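Local structure of aldehyde dehydrogenase (Anabaena variabilis, 4H7N) at residues Pro27-Leu30 with Ala31-Cys34; Gly192-Thr195 with Gly196-Ile200; Ser42-Gln45 with Glu46-Val49; Gly210-Ala213 with Thr214-Val218; Phe138-Thr141 with Leu142-Asp146. The protein probably oxidises aldehydes to carboxylic acids with NAD+ as electron acceptor. All blocks are in the same frame, centred on the assembly; numbering follows the deposited sequence.

How the contacts relate
Five single turns of helix, each a local contact, illustrate how helices are started, joined and ended within one fold. Along the sequence they run in the order 1, 3, 5, 2, 4. Contacts 1 and 3 use helix 27-46, at its start and end, with centres 23 Å apart. Contact 2, on helix 193-200, lies 12 Å, centre to centre, from contacts 1 and 4: N198 and L199 pack on the former, I200 on V218 of helix 212-225 in the latter, so the three helices form a packed series. Contact 5, on helix 139-144, lies nearest the centre of the folded chain; contacts 4 and 5, centres 17 Å apart, bring helix starts near the predicted active-site residue E232.

Contact 1: Pro27-Leu30 with Ala31-Cys34; sequences PRLL and AQQC
The carboxamides of Q33 and Q32 are the flat groups here, and both lean on the side chain of L29 one helical turn back, each with a different end. Q33 turns its oxygen to the leucine, OE1 lying 3.8 Å from L29 CG, whereas Q32 presents its nitrogen, with NE2 3.8 Å from L29 CD1. The leucine's CG and CD1 lie obliquely to the amides, and the contacts are van der Waals in kind. With CG beside its own backbone N (chi1 -60°), Q33 runs back along the helix, and its CG comes within 3.4 Å of L29 O. That carbonyl is already engaged, for Q33 N donates to L29 O at 3.1 Å. Were Q33 an alanine, the flank of L29 would probably be uncovered, CG losing the amide oxygen beside it. Backbone hydrogen bonds also run from A31 N to P27 O and from Q32 N to R28 O. C34 N reaches L30 O at 3.0 Å. P27 opens helix 27-46, a first-turn position that tolerates proline, since backbone N-H groups there have no partner within the helix. On the buried side L30 CD1 approaches C34 SG at 4.4 Å; L30 also packs on N198 and C34 on L199, both of helix 193-200. Chemically, then, the turn is two-faced: apolar carbon and sulfur go inward against the neighbouring helix, Q32 faces outward, and Q33 lies at the side against L29 and P25, its amide resting on a leucine without demanding a bond from it.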
loop_
_atom_site.group_PDB
_atom_site.type_symbol
_atom_site.label_atom_id
_atom_site.label_comp_id
_atom_site.label_asym_id
_atom_site.label_seq_id
_atom_site.Cartn_x
_atom_site.Cartn_y
_atom_site.Cartn_z
ATOM N N PRO A 27 -4.492 -26.999 -8.421
ATOM C CA PRO A 27 -5.168 -26.086 -7.482
ATOM C C PRO A 27 -5.502 -26.734 -6.131
ATOM O O PRO A 27 -5.244 -26.132 -5.107
ATOM C CB PRO A 27 -6.434 -25.675 -8.256
ATOM C CG PRO A 27 -5.973 -25.704 -9.684
ATOM C CD PRO A 27 -5.021 -26.863 -9.794
ATOM N N ARG A 28 -6.010 -27.959 -6.149
ATOM C CA ARG A 28 -6.416 -28.683 -4.921
ATOM C C ARG A 28 -5.225 -28.965 -3.955
ATOM O O ARG A 28 -5.290 -28.714 -2.754
ATOM C CB ARG A 28 -7.125 -29.991 -5.312
ATOM C CG ARG A 28 -8.167 -30.489 -4.325
ATOM C CD ARG A 28 -9.138 -31.475 -4.986
ATOM N NE ARG A 28 -10.248 -31.841 -4.099
ATOM C CZ ARG A 28 -10.180 -32.731 -3.105
ATOM N NH1 ARG A 28 -9.048 -33.383 -2.829
ATOM N NH2 ARG A 28 -11.261 -32.975 -2.370
ATOM N N LEU A 29 -4.137 -29.454 -4.491
ATOM C CA LEU A 29 -2.915 -29.638 -3.704
ATOM C C LEU A 29 -2.254 -28.329 -3.233
ATOM O O LEU A 29 -1.685 -28.256 -2.149
ATOM C CB LEU A 29 -1.891 -30.402 -4.532
ATOM C CG LEU A 29 -0.512 -30.618 -3.891
ATOM C CD1 LEU A 29 -0.720 -31.290 -2.549
ATOM C CD2 LEU A 29 0.380 -31.464 -4.802
ATOM N N LEU A 30 -2.242 -27.311 -4.081
ATOM C CA LEU A 30 -1.694 -26.047 -3.673
ATOM C C LEU A 30 -2.451 -25.472 -2.467
ATOM O O LEU A 30 -1.850 -24.997 -1.485
ATOM C CB LEU A 30 -1.715 -25.084 -4.847
ATOM C CG LEU A 30 -1.039 -23.770 -4.540
ATOM C CD1 LEU A 30 0.386 -23.949 -4.009
ATOM C CD2 LEU A 30 -1.046 -22.968 -5.826
ATOM N N ALA A 31 -3.769 -25.563 -2.514
ATOM C CA ALA A 31 -4.642 -25.063 -1.429
ATOM C C ALA A 31 -4.357 -25.789 -0.116
ATOM O O ALA A 31 -4.368 -25.219 0.967
ATOM C CB ALA A 31 -6.106 -25.274 -1.819
ATOM N N GLN A 32 -4.153 -27.072 -0.231
ATOM C CA GLN A 32 -3.771 -27.907 0.891
ATOM C C GLN A 32 -2.477 -27.462 1.511
ATOM O O GLN A 32 -2.409 -27.320 2.711
ATOM C CB GLN A 32 -3.681 -29.352 0.396
ATOM C CG GLN A 32 -3.386 -30.459 1.392
ATOM C CD GLN A 32 -3.372 -31.816 0.677
ATOM O OE1 GLN A 32 -4.364 -32.186 0.029
ATOM N NE2 GLN A 32 -2.237 -32.534 0.743
ATOM N N GLN A 33 -1.441 -27.192 0.715
ATOM C CA GLN A 33 -0.151 -26.744 1.278
ATOM C C GLN A 33 -0.239 -25.354 1.913
ATOM O O GLN A 33 0.425 -25.096 2.907
ATOM C CB GLN A 33 0.935 -26.723 0.223
ATOM C CG GLN A 33 1.200 -28.070 -0.417
ATOM C CD GLN A 33 2.272 -27.943 -1.463
ATOM O OE1 GLN A 33 1.996 -27.970 -2.670
ATOM N NE2 GLN A 33 3.504 -27.755 -1.012
ATOM N N CYS A 34 -1.044 -24.460 1.342
ATOM C CA CYS A 34 -1.253 -23.159 1.953
ATOM C C CYS A 34 -1.926 -23.287 3.340
ATOM O O CYS A 34 -1.548 -22.598 4.309
ATOM C CB CYS A 34 -2.048 -22.255 1.017
ATOM S SG CYS A 34 -1.071 -21.813 -0.445
#

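Contact 2: Gly192-Thr195 with Gly196-Ile200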
loop_
_atom_site.group_PDB
_atom_site.type_symbol
_atom_site.label_atom_id
_atom_site.label_comp_id
_atom_site.label_asym_id
_atom_site.label_seq_id
_atom_site.Cartn_x
_atom_site.Cartn_y
_atom_site.Cartn_z
ATOM N N GLY A 192 4.922 -22.717 -13.334
ATOM C CA GLY A 192 4.960 -21.532 -14.177
ATOM C C GLY A 192 3.925 -20.526 -13.785
ATOM O O GLY A 192 3.444 -20.518 -12.669
ATOM N N GLY A 193 3.554 -19.685 -14.743
ATOM C CA GLY A 193 2.649 -18.597 -14.514
ATOM C C GLY A 193 1.305 -19.020 -13.969
ATOM O O GLY A 193 0.736 -18.325 -13.134
ATOM N N GLU A 194 0.786 -20.151 -14.430
ATOM C CA GLU A 194 -0.509 -20.633 -13.974
ATOM C C GLU A 194 -0.462 -20.971 -12.496
ATOM O O GLU A 194 -1.397 -20.703 -11.794
ATOM C CB GLU A 194 -0.971 -21.865 -14.748
ATOM C CG GLU A 194 -2.338 -22.421 -14.279
ATOM C CD GLU A 194 -3.551 -21.491 -14.534
ATOM O OE1 GLU A 194 -3.406 -20.395 -15.132
ATOM O OE2 GLU A 194 -4.684 -21.862 -14.154
ATOM N N THR A 195 0.625 -21.569 -12.027
ATOM C CA THR A 195 0.727 -21.856 -10.593
ATOM C C THR A 195 0.781 -20.575 -9.770
ATOM O O THR A 195 0.219 -20.493 -8.684
ATOM C CB THR A 195 1.956 -22.700 -10.330
ATOM O OG1 THR A 195 1.832 -23.892 -11.068
ATOM C CG2 THR A 195 2.088 -23.027 -8.846
ATOM N N GLY A 196 1.469 -19.577 -10.300
ATOM C CA GLY A 196 1.501 -18.249 -9.683
ATOM C C GLY A 196 0.119 -17.630 -9.567
ATOM O O GLY A 196 -0.286 -17.106 -8.494
ATOM N N ALA A 197 -0.621 -17.669 -10.663
ATOM C CA ALA A 197 -1.993 -17.203 -10.638
ATOM C C ALA A 197 -2.817 -17.937 -9.600
ATOM O O ALA A 197 -3.566 -17.295 -8.840
ATOM C CB ALA A 197 -2.642 -17.325 -12.034
ATOM N N ASN A 198 -2.702 -19.269 -9.554
ATOM C CA ASN A 198 -3.420 -20.043 -8.534
ATOM C C ASN A 198 -3.099 -19.641 -7.074
ATOM O O ASN A 198 -3.984 -19.503 -6.247
ATOM C CB ASN A 198 -3.202 -21.544 -8.700
ATOM C CG ASN A 198 -3.901 -22.105 -9.930
ATOM O OD1 ASN A 198 -4.874 -21.526 -10.431
ATOM N ND2 ASN A 198 -3.394 -23.230 -10.442
ATOM N N LEU A 199 -1.816 -19.451 -6.778
ATOM C CA LEU A 199 -1.373 -19.044 -5.456
ATOM C C LEU A 199 -1.985 -17.785 -4.976
ATOM O O LEU A 199 -2.252 -17.663 -3.792
ATOM C CB LEU A 199 0.158 -18.874 -5.478
ATOM C CG LEU A 199 0.853 -18.546 -4.176
ATOM C CD1 LEU A 199 0.609 -19.695 -3.205
ATOM C CD2 LEU A 199 2.329 -18.346 -4.486
ATOM N N ILE A 200 -2.194 -16.820 -5.868
ATOM C CA ILE A 200 -2.812 -15.555 -5.465
ATOM C C ILE A 200 -4.201 -15.775 -4.858
ATOM O O ILE A 200 -4.633 -14.995 -3.956
ATOM C CB ILE A 200 -2.866 -14.577 -6.655
ATOM C CG1 ILE A 200 -1.447 -14.181 -7.067
ATOM C CG2 ILE A 200 -3.717 -13.367 -6.343
ATOM C CD1 ILE A 200 -1.366 -13.518 -8.433
HETATM O O HOH W 1 -5.362 -23.839 -12.517
#
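N198 reaches back over the turn to E194, and its side chain can be followed atom by atom. CB lies 3.6 Å from T195 O, beside the helix backbone. CG, set next to its own backbone N (chi1 -70°), then swings back over the preceding turn and comes 3.4 Å from E194 O. At the tip the amide divides its tasks. OD1 stands 3.7 Å from E194 OE2, a meeting of two acceptors that cannot bond. ND2 donates instead to a water at 2.9 Å, and this water donates in turn to E194 OE2 at 2.7 Å. Acid and amide are thus joined through one solvent molecule rather than directly, with their planes turned 80° against each other. E194 cooperates by bending at chi2 (66°), which lifts the carboxylate toward the water. With a leucine in place of N198 this bridge would probably be lost, the water missing its amide donor and the carboxylate its water-mediated link to the amide. Beneath the side chains the backbone forms a regular helical start: G192, in the N-cap position, receives G196 N at 3.2 Å, and A197 N follows with a bond to G193 O at 2.9 Å. Glycines at 192, 193 and 196 make up this beginning, and a CB at G196 would crowd G193 O. Helix 193-200 itself is held on several sides: N198 packs on P27 and L30 of helix 27-46, T195 and L199 on K160 and V158 of strand 156-161, and I200 on V218 and T221 of helix 212-225.

Contact 3: Ser42-Gln45 with Glu46-Val49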
loop_
_atom_site.group_PDB
_atom_site.type_symbol
_atom_site.label_atom_id
_atom_site.label_comp_id
_atom_site.label_asym_id
_atom_site.label_seq_id
_atom_site.Cartn_x
_atom_site.Cartn_y
_atom_site.Cartn_z
ATOM N N SER A 42 0.611 -19.794 13.474
ATOM C CA SER A 42 0.328 -19.341 14.839
ATOM C C SER A 42 1.494 -19.544 15.773
ATOM O O SER A 42 1.881 -18.625 16.472
ATOM C CB SER A 42 -0.884 -20.059 15.394
ATOM O OG SER A 42 -1.993 -19.861 14.507
ATOM N N ARG A 43 2.056 -20.746 15.778
ATOM C CA ARG A 43 3.214 -21.026 16.605
ATOM C C ARG A 43 4.412 -20.171 16.190
ATOM O O ARG A 43 5.105 -19.646 17.038
ATOM C CB ARG A 43 3.609 -22.500 16.486
ATOM C CG ARG A 43 4.723 -22.882 17.424
ATOM C CD ARG A 43 5.333 -24.247 17.112
ATOM N NE ARG A 43 6.509 -24.315 17.953
ATOM C CZ ARG A 43 6.495 -24.634 19.243
ATOM N NH1 ARG A 43 5.374 -25.009 19.837
ATOM N NH2 ARG A 43 7.624 -24.610 19.937
ATOM N N TRP A 44 4.645 -20.034 14.881
ATOM C CA TRP A 44 5.697 -19.119 14.372
ATOM C C TRP A 44 5.542 -17.647 14.881
ATOM O O TRP A 44 6.504 -17.027 15.365
ATOM C CB TRP A 44 5.760 -19.224 12.851
ATOM C CG TRP A 44 6.730 -18.447 12.163
ATOM C CD1 TRP A 44 6.460 -17.444 11.274
ATOM C CD2 TRP A 44 8.156 -18.574 12.207
ATOM N NE1 TRP A 44 7.625 -16.941 10.773
ATOM C CE2 TRP A 44 8.681 -17.622 11.304
ATOM C CE3 TRP A 44 9.038 -19.408 12.896
ATOM C CZ2 TRP A 44 10.025 -17.425 11.133
ATOM C CZ3 TRP A 44 10.392 -19.245 12.676
ATOM C CH2 TRP A 44 10.866 -18.238 11.819
ATOM N N GLN A 45 4.328 -17.129 14.852
ATOM C CA GLN A 45 4.064 -15.785 15.359
ATOM C C GLN A 45 4.300 -15.748 16.901
ATOM O O GLN A 45 4.981 -14.848 17.428
ATOM C CB GLN A 45 2.633 -15.362 14.965
ATOM C CG GLN A 45 2.146 -14.005 15.522
ATOM C CD GLN A 45 0.687 -13.688 15.124
ATOM O OE1 GLN A 45 0.144 -14.140 14.096
ATOM N NE2 GLN A 45 0.054 -12.910 15.952
ATOM N N GLU A 46 3.832 -16.771 17.608
ATOM C CA GLU A 46 3.957 -16.838 19.073
ATOM C C GLU A 46 5.379 -17.087 19.543
ATOM O O GLU A 46 5.694 -16.772 20.672
ATOM C CB GLU A 46 3.031 -17.910 19.668
ATOM C CG GLU A 46 1.558 -17.528 19.503
ATOM C CD GLU A 46 0.569 -18.691 19.685
ATOM O OE1 GLU A 46 0.992 -19.881 19.736
ATOM O OE2 GLU A 46 -0.654 -18.409 19.749
ATOM N N LEU A 47 6.244 -17.624 18.696
ATOM C CA LEU A 47 7.673 -17.674 19.065
ATOM C C LEU A 47 8.293 -16.345 19.428
ATOM O O LEU A 47 9.266 -16.315 20.131
ATOM C CB LEU A 47 8.533 -18.202 17.931
ATOM C CG LEU A 47 8.767 -19.676 17.758
ATOM C CD1 LEU A 47 9.912 -19.819 16.756
ATOM C CD2 LEU A 47 9.081 -20.403 19.040
ATOM N N GLY A 48 7.785 -15.250 18.878
ATOM C CA GLY A 48 8.423 -13.958 19.052
ATOM C C GLY A 48 9.600 -13.715 18.115
ATOM O O GLY A 48 10.259 -14.650 17.619
ATOM N N VAL A 49 9.872 -12.441 17.870
ATOM C CA VAL A 49 10.927 -12.091 16.936
ATOM C C VAL A 49 12.297 -12.675 17.306
ATOM O O VAL A 49 13.060 -13.047 16.426
ATOM C CB VAL A 49 11.046 -10.561 16.755
ATOM C CG1 VAL A 49 11.505 -9.872 18.016
ATOM C CG2 VAL A 49 11.999 -10.264 15.605
#
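W44 overlaps L47 three residues on: the methyl CD1 of L47 approaches the six-membered part of the indole obliquely, 4.0 Å from W44 CE3 and almost as near to CZ3. The ring reaches this place because CG stands anti to the backbone N (chi1 -179°), which sends the indole out from the helix toward L182, V185 and the next helix, where it meets T55 and L56. E46 makes the other notable approach, its extended chain lying back over the previous turn with CG 3.2 Å from S42 O. That oxygen also takes the regular bond from E46 N, at 2.9 Å. Thereafter the pattern changes. L47 N donates to R43 O at 2.9 Å and more weakly to W44 O, while G48 N turns to Q45 O at 3.2 Å, arriving 48° out of the carbonyl plane. The shift from four-residue to three-residue spacing marks the tightening of the last turn. G48 has a positive phi (81°), where a side chain would collide with the preceding carbonyl. Outside the two segments, R43 forms a salt bridge with E181, Q45 OE1 is bonded by Q41 NE2 one turn back in the same helix, and W44 O by R52 NH1. Such a sharp junction of two helices at a glycine lets helix 48-64 follow almost directly on helix 27-46, with the tryptophan packed between them against T55 and L56.

Contact 4: Gly210-Ala213 with Thr214-Val218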
loop_
_atom_site.group_PDB
_atom_site.type_symbol
_atom_site.label_atom_id
_atom_site.label_comp_id
_atom_site.label_asym_id
_atom_site.label_seq_id
_atom_site.Cartn_x
_atom_site.Cartn_y
_atom_site.Cartn_z
ATOM N N GLY A 210 8.642 -9.015 -11.890
ATOM C CA GLY A 210 8.646 -9.517 -13.265
ATOM C C GLY A 210 8.233 -8.443 -14.251
ATOM O O GLY A 210 8.440 -7.246 -14.014
ATOM N N SER A 211 7.646 -8.889 -15.354
ATOM C CA SER A 211 7.323 -8.023 -16.456
ATOM C C SER A 211 6.110 -7.117 -16.151
ATOM O O SER A 211 5.236 -7.488 -15.384
ATOM C CB SER A 211 7.008 -8.875 -17.685
ATOM O OG SER A 211 5.654 -9.303 -17.668
ATOM N N VAL A 212 6.039 -5.974 -16.819
ATOM C CA VAL A 212 4.940 -5.043 -16.599
ATOM C C VAL A 212 3.613 -5.673 -16.966
ATOM O O VAL A 212 2.623 -5.492 -16.243
ATOM C CB VAL A 212 5.115 -3.727 -17.390
ATOM C CG1 VAL A 212 3.931 -2.798 -17.169
ATOM C CG2 VAL A 212 6.315 -3.000 -16.862
ATOM N N ALA A 213 3.537 -6.401 -18.076
ATOM C CA ALA A 213 2.235 -6.954 -18.450
ATOM C C ALA A 213 1.737 -8.018 -17.428
ATOM O O ALA A 213 0.548 -8.113 -17.127
ATOM C CB ALA A 213 2.273 -7.511 -19.872
ATOM N N THR A 214 2.623 -8.845 -16.908
ATOM C CA THR A 214 2.182 -9.876 -15.959
ATOM C C THR A 214 1.860 -9.201 -14.605
ATOM O O THR A 214 0.923 -9.572 -13.915
ATOM C CB THR A 214 3.280 -10.912 -15.752
ATOM O OG1 THR A 214 3.640 -11.453 -17.028
ATOM C CG2 THR A 214 2.808 -12.027 -14.808
ATOM N N GLY A 215 2.615 -8.180 -14.272
ATOM C CA GLY A 215 2.431 -7.469 -13.004
ATOM C C GLY A 215 1.105 -6.736 -12.972
ATOM O O GLY A 215 0.453 -6.654 -11.922
ATOM N N ARG A 216 0.715 -6.205 -14.117
ATOM C CA ARG A 216 -0.571 -5.562 -14.235
ATOM C C ARG A 216 -1.699 -6.576 -13.988
ATOM O O ARG A 216 -2.693 -6.271 -13.328
ATOM C CB ARG A 216 -0.730 -4.867 -15.569
ATOM C CG ARG A 216 0.118 -3.638 -15.638
ATOM C CD ARG A 216 -0.220 -2.787 -16.786
ATOM N NE ARG A 216 -1.460 -2.053 -16.568
ATOM C CZ ARG A 216 -1.942 -1.163 -17.428
ATOM N NH1 ARG A 216 -1.287 -0.913 -18.543
ATOM N NH2 ARG A 216 -3.074 -0.507 -17.193
ATOM N N GLU A 217 -1.514 -7.793 -14.475
ATOM C CA GLU A 217 -2.494 -8.833 -14.276
ATOM C C GLU A 217 -2.508 -9.232 -12.793
ATOM O O GLU A 217 -3.562 -9.478 -12.216
ATOM C CB GLU A 217 -2.079 -9.963 -15.208
ATOM C CG GLU A 217 -2.873 -11.239 -15.238
ATOM C CD GLU A 217 -2.342 -12.159 -16.367
ATOM O OE1 GLU A 217 -1.511 -11.696 -17.191
ATOM O OE2 GLU A 217 -2.751 -13.339 -16.422
ATOM N N VAL A 218 -1.342 -9.267 -12.149
ATOM C CA VAL A 218 -1.287 -9.603 -10.719
ATOM C C VAL A 218 -1.956 -8.515 -9.881
ATOM O O VAL A 218 -2.613 -8.817 -8.924
ATOM C CB VAL A 218 0.156 -9.801 -10.210
ATOM C CG1 VAL A 218 0.175 -9.866 -8.677
ATOM C CG2 VAL A 218 0.731 -11.071 -10.785
#
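S211 and T214 face each other with their hydroxyls across the first turn of helix 212-225, OG and OG1 3.0 Å apart in a hydrogen bond that either could donate. S211 occupies the N-cap, and its OG sits in the crowded position between backbone N and carbonyl carbon (chi1 84°), from which it looks forward over the turn to the threonine. T214 answers by holding OG1 beside its own backbone N, on the side that faces the cap. On another flank V212 and R216 run side by side and point the same way. Their aliphatic contact is between V212 CG1 and R216 CD, 4.2 Å apart. Separately, R216 CG lies against the carbonyl oxygen V212 O, at 3.2 Å. Bent at chi3 (75°), the arginine then carries its guanidinium away from the turn to the second subunit, where NH2 bonds to R224 O of that subunit and the R216 side chain packs on F226 of the second subunit. Beneath these pairs the helix closes with G215 N on S211 O at 2.9 Å and R216 N on V212 O at the same length, while E217 N reaches A213 O only weakly at 3.4 Å. The turn follows directly on strand 205-209 and begins the helix of a beta-alpha-beta unit that ends in strand 229-232. V218 packs down on V206 and F208 of the first strand, T214 also touches F208, and G210 pairs its backbone with E232, the last residue of the second strand and the predicted active-site residue.

Contact 5: Phe138-Thr141 with Leu142-Asp146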
loop_
_atom_site.group_PDB
_atom_site.type_symbol
_atom_site.label_atom_id
_atom_site.label_comp_id
_atom_site.label_asym_id
_atom_site.label_seq_id
_atom_site.Cartn_x
_atom_site.Cartn_y
_atom_site.Cartn_z
ATOM N N PHE A 138 17.910 -13.277 -11.084
ATOM C CA PHE A 138 18.678 -13.458 -9.865
ATOM C C PHE A 138 17.802 -14.353 -9.010
ATOM O O PHE A 138 17.073 -13.908 -8.126
ATOM C CB PHE A 138 18.964 -12.137 -9.141
ATOM C CG PHE A 138 19.863 -11.175 -9.891
ATOM C CD1 PHE A 138 21.231 -11.322 -9.870
ATOM C CD2 PHE A 138 19.329 -10.027 -10.505
ATOM C CE1 PHE A 138 22.054 -10.421 -10.515
ATOM C CE2 PHE A 138 20.162 -9.115 -11.137
ATOM C CZ PHE A 138 21.527 -9.327 -11.145
ATOM N N PRO A 139 17.805 -15.614 -9.321
ATOM C CA PRO A 139 16.782 -16.479 -8.764
ATOM C C PRO A 139 16.821 -16.543 -7.239
ATOM O O PRO A 139 15.762 -16.523 -6.614
ATOM C CB PRO A 139 17.082 -17.848 -9.352
ATOM C CG PRO A 139 18.242 -17.694 -10.203
ATOM C CD PRO A 139 18.785 -16.312 -10.152
ATOM N N LEU A 140 18.020 -16.600 -6.654
ATOM C CA LEU A 140 18.134 -16.712 -5.221
ATOM C C LEU A 140 17.773 -15.412 -4.563
ATOM O O LEU A 140 16.835 -15.357 -3.740
ATOM C CB LEU A 140 19.534 -17.170 -4.797
ATOM C CG LEU A 140 19.763 -17.168 -3.303
ATOM C CD1 LEU A 140 18.906 -18.225 -2.630
ATOM C CD2 LEU A 140 21.245 -17.363 -2.962
ATOM N N THR A 141 18.428 -14.330 -4.939
ATOM C CA THR A 141 18.217 -13.098 -4.167
ATOM C C THR A 141 16.795 -12.588 -4.330
ATOM O O THR A 141 16.207 -12.099 -3.351
ATOM C CB THR A 141 19.222 -11.994 -4.480
ATOM O OG1 THR A 141 19.343 -11.891 -5.872
ATOM C CG2 THR A 141 20.648 -12.337 -3.946
ATOM N N LEU A 142 16.239 -12.681 -5.528
ATOM C CA LEU A 142 14.887 -12.171 -5.716
ATOM C C LEU A 142 13.773 -13.095 -5.166
ATOM O O LEU A 142 12.672 -12.635 -4.962
ATOM C CB LEU A 142 14.669 -11.751 -7.187
ATOM C CG LEU A 142 15.600 -10.591 -7.606
ATOM C CD1 LEU A 142 15.468 -10.157 -9.055
ATOM C CD2 LEU A 142 15.419 -9.334 -6.752
ATOM N N SER A 143 14.049 -14.389 -4.938
ATOM C CA SER A 143 13.114 -15.237 -4.249
ATOM C C SER A 143 13.079 -14.903 -2.751
ATOM O O SER A 143 12.068 -15.169 -2.088
ATOM C CB SER A 143 13.419 -16.727 -4.447
ATOM O OG SER A 143 14.624 -17.118 -3.806
HETATM N N MSE A 144 14.157 -14.303 -2.247
HETATM C CA MSE A 144 14.338 -14.146 -0.818
HETATM C C MSE A 144 14.235 -12.732 -0.320
HETATM O O MSE A 144 14.137 -12.515 0.875
HETATM C CB MSE A 144 15.733 -14.689 -0.457
HETATM C CG MSE A 144 15.793 -16.211 -0.590
HETATM SE SE MSE A 144 14.664 -17.151 0.722
HETATM C CE MSE A 144 13.408 -17.953 -0.446
ATOM N N ILE A 145 14.293 -11.758 -1.215
ATOM C CA ILE A 145 14.289 -10.365 -0.835
ATOM C C ILE A 145 13.058 -9.958 -0.048
ATOM O O ILE A 145 13.181 -9.191 0.878
ATOM C CB ILE A 145 14.516 -9.434 -2.080
ATOM C CG1 ILE A 145 14.912 -8.030 -1.634
ATOM C CG2 ILE A 145 13.318 -9.381 -3.020
ATOM C CD1 ILE A 145 15.381 -7.134 -2.769
ATOM N N ASP A 146 11.864 -10.456 -0.408
ATOM C CA ASP A 146 10.663 -10.190 0.359
ATOM C C ASP A 146 10.456 -11.282 1.435
ATOM O O ASP A 146 10.005 -11.035 2.523
ATOM C CB ASP A 146 9.439 -10.118 -0.578
ATOM C CG ASP A 146 9.520 -8.939 -1.605
ATOM O OD1 ASP A 146 9.756 -7.787 -1.207
ATOM O OD2 ASP A 146 9.344 -9.197 -2.797
#
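This is a tight, local turn within the short helix 139-144, near the centre of the subunit, with the side chain of I145 about 6 Å from that of E232, the predicted active-site residue. At its start F138 and L142 meet one turn apart: F138 CB lies 4.0 Å from L142 CG, and the methyl CD1 of L142 sits at the edge of the ring, near its plane, 4.1 Å from F138 CD2. L142 N closes the first turn on F138 O at 3.0 Å. The centre of interest is L140 O, to which S143 OG donates at 2.8 Å. S143 N, bonded chiefly to P139 O, adds a weak second bond to L140 O. So does M144 N. S143 can do this because its hydroxyl lies between its own N and carbonyl carbon (chi1 68°), a rotation that folds it back on the helix. M144, present as selenomethionine, packs its CG 4.2 Å from L140 CD1, and both residues touch F91 of helix 82-106. M144 N also bonds T141 O at 3.2 Å, from well above the carbonyl plane. At the N-terminal end, E87 of helix 82-106 accepts a hydrogen bond from T141 N, and a weak one from L140 N. The chemistry implies a helix running out, with four-residue and three-residue bonds mixed: L140 O and T141 O each take more than one donor, and a serine hydroxyl makes the shortest bond to L140 O.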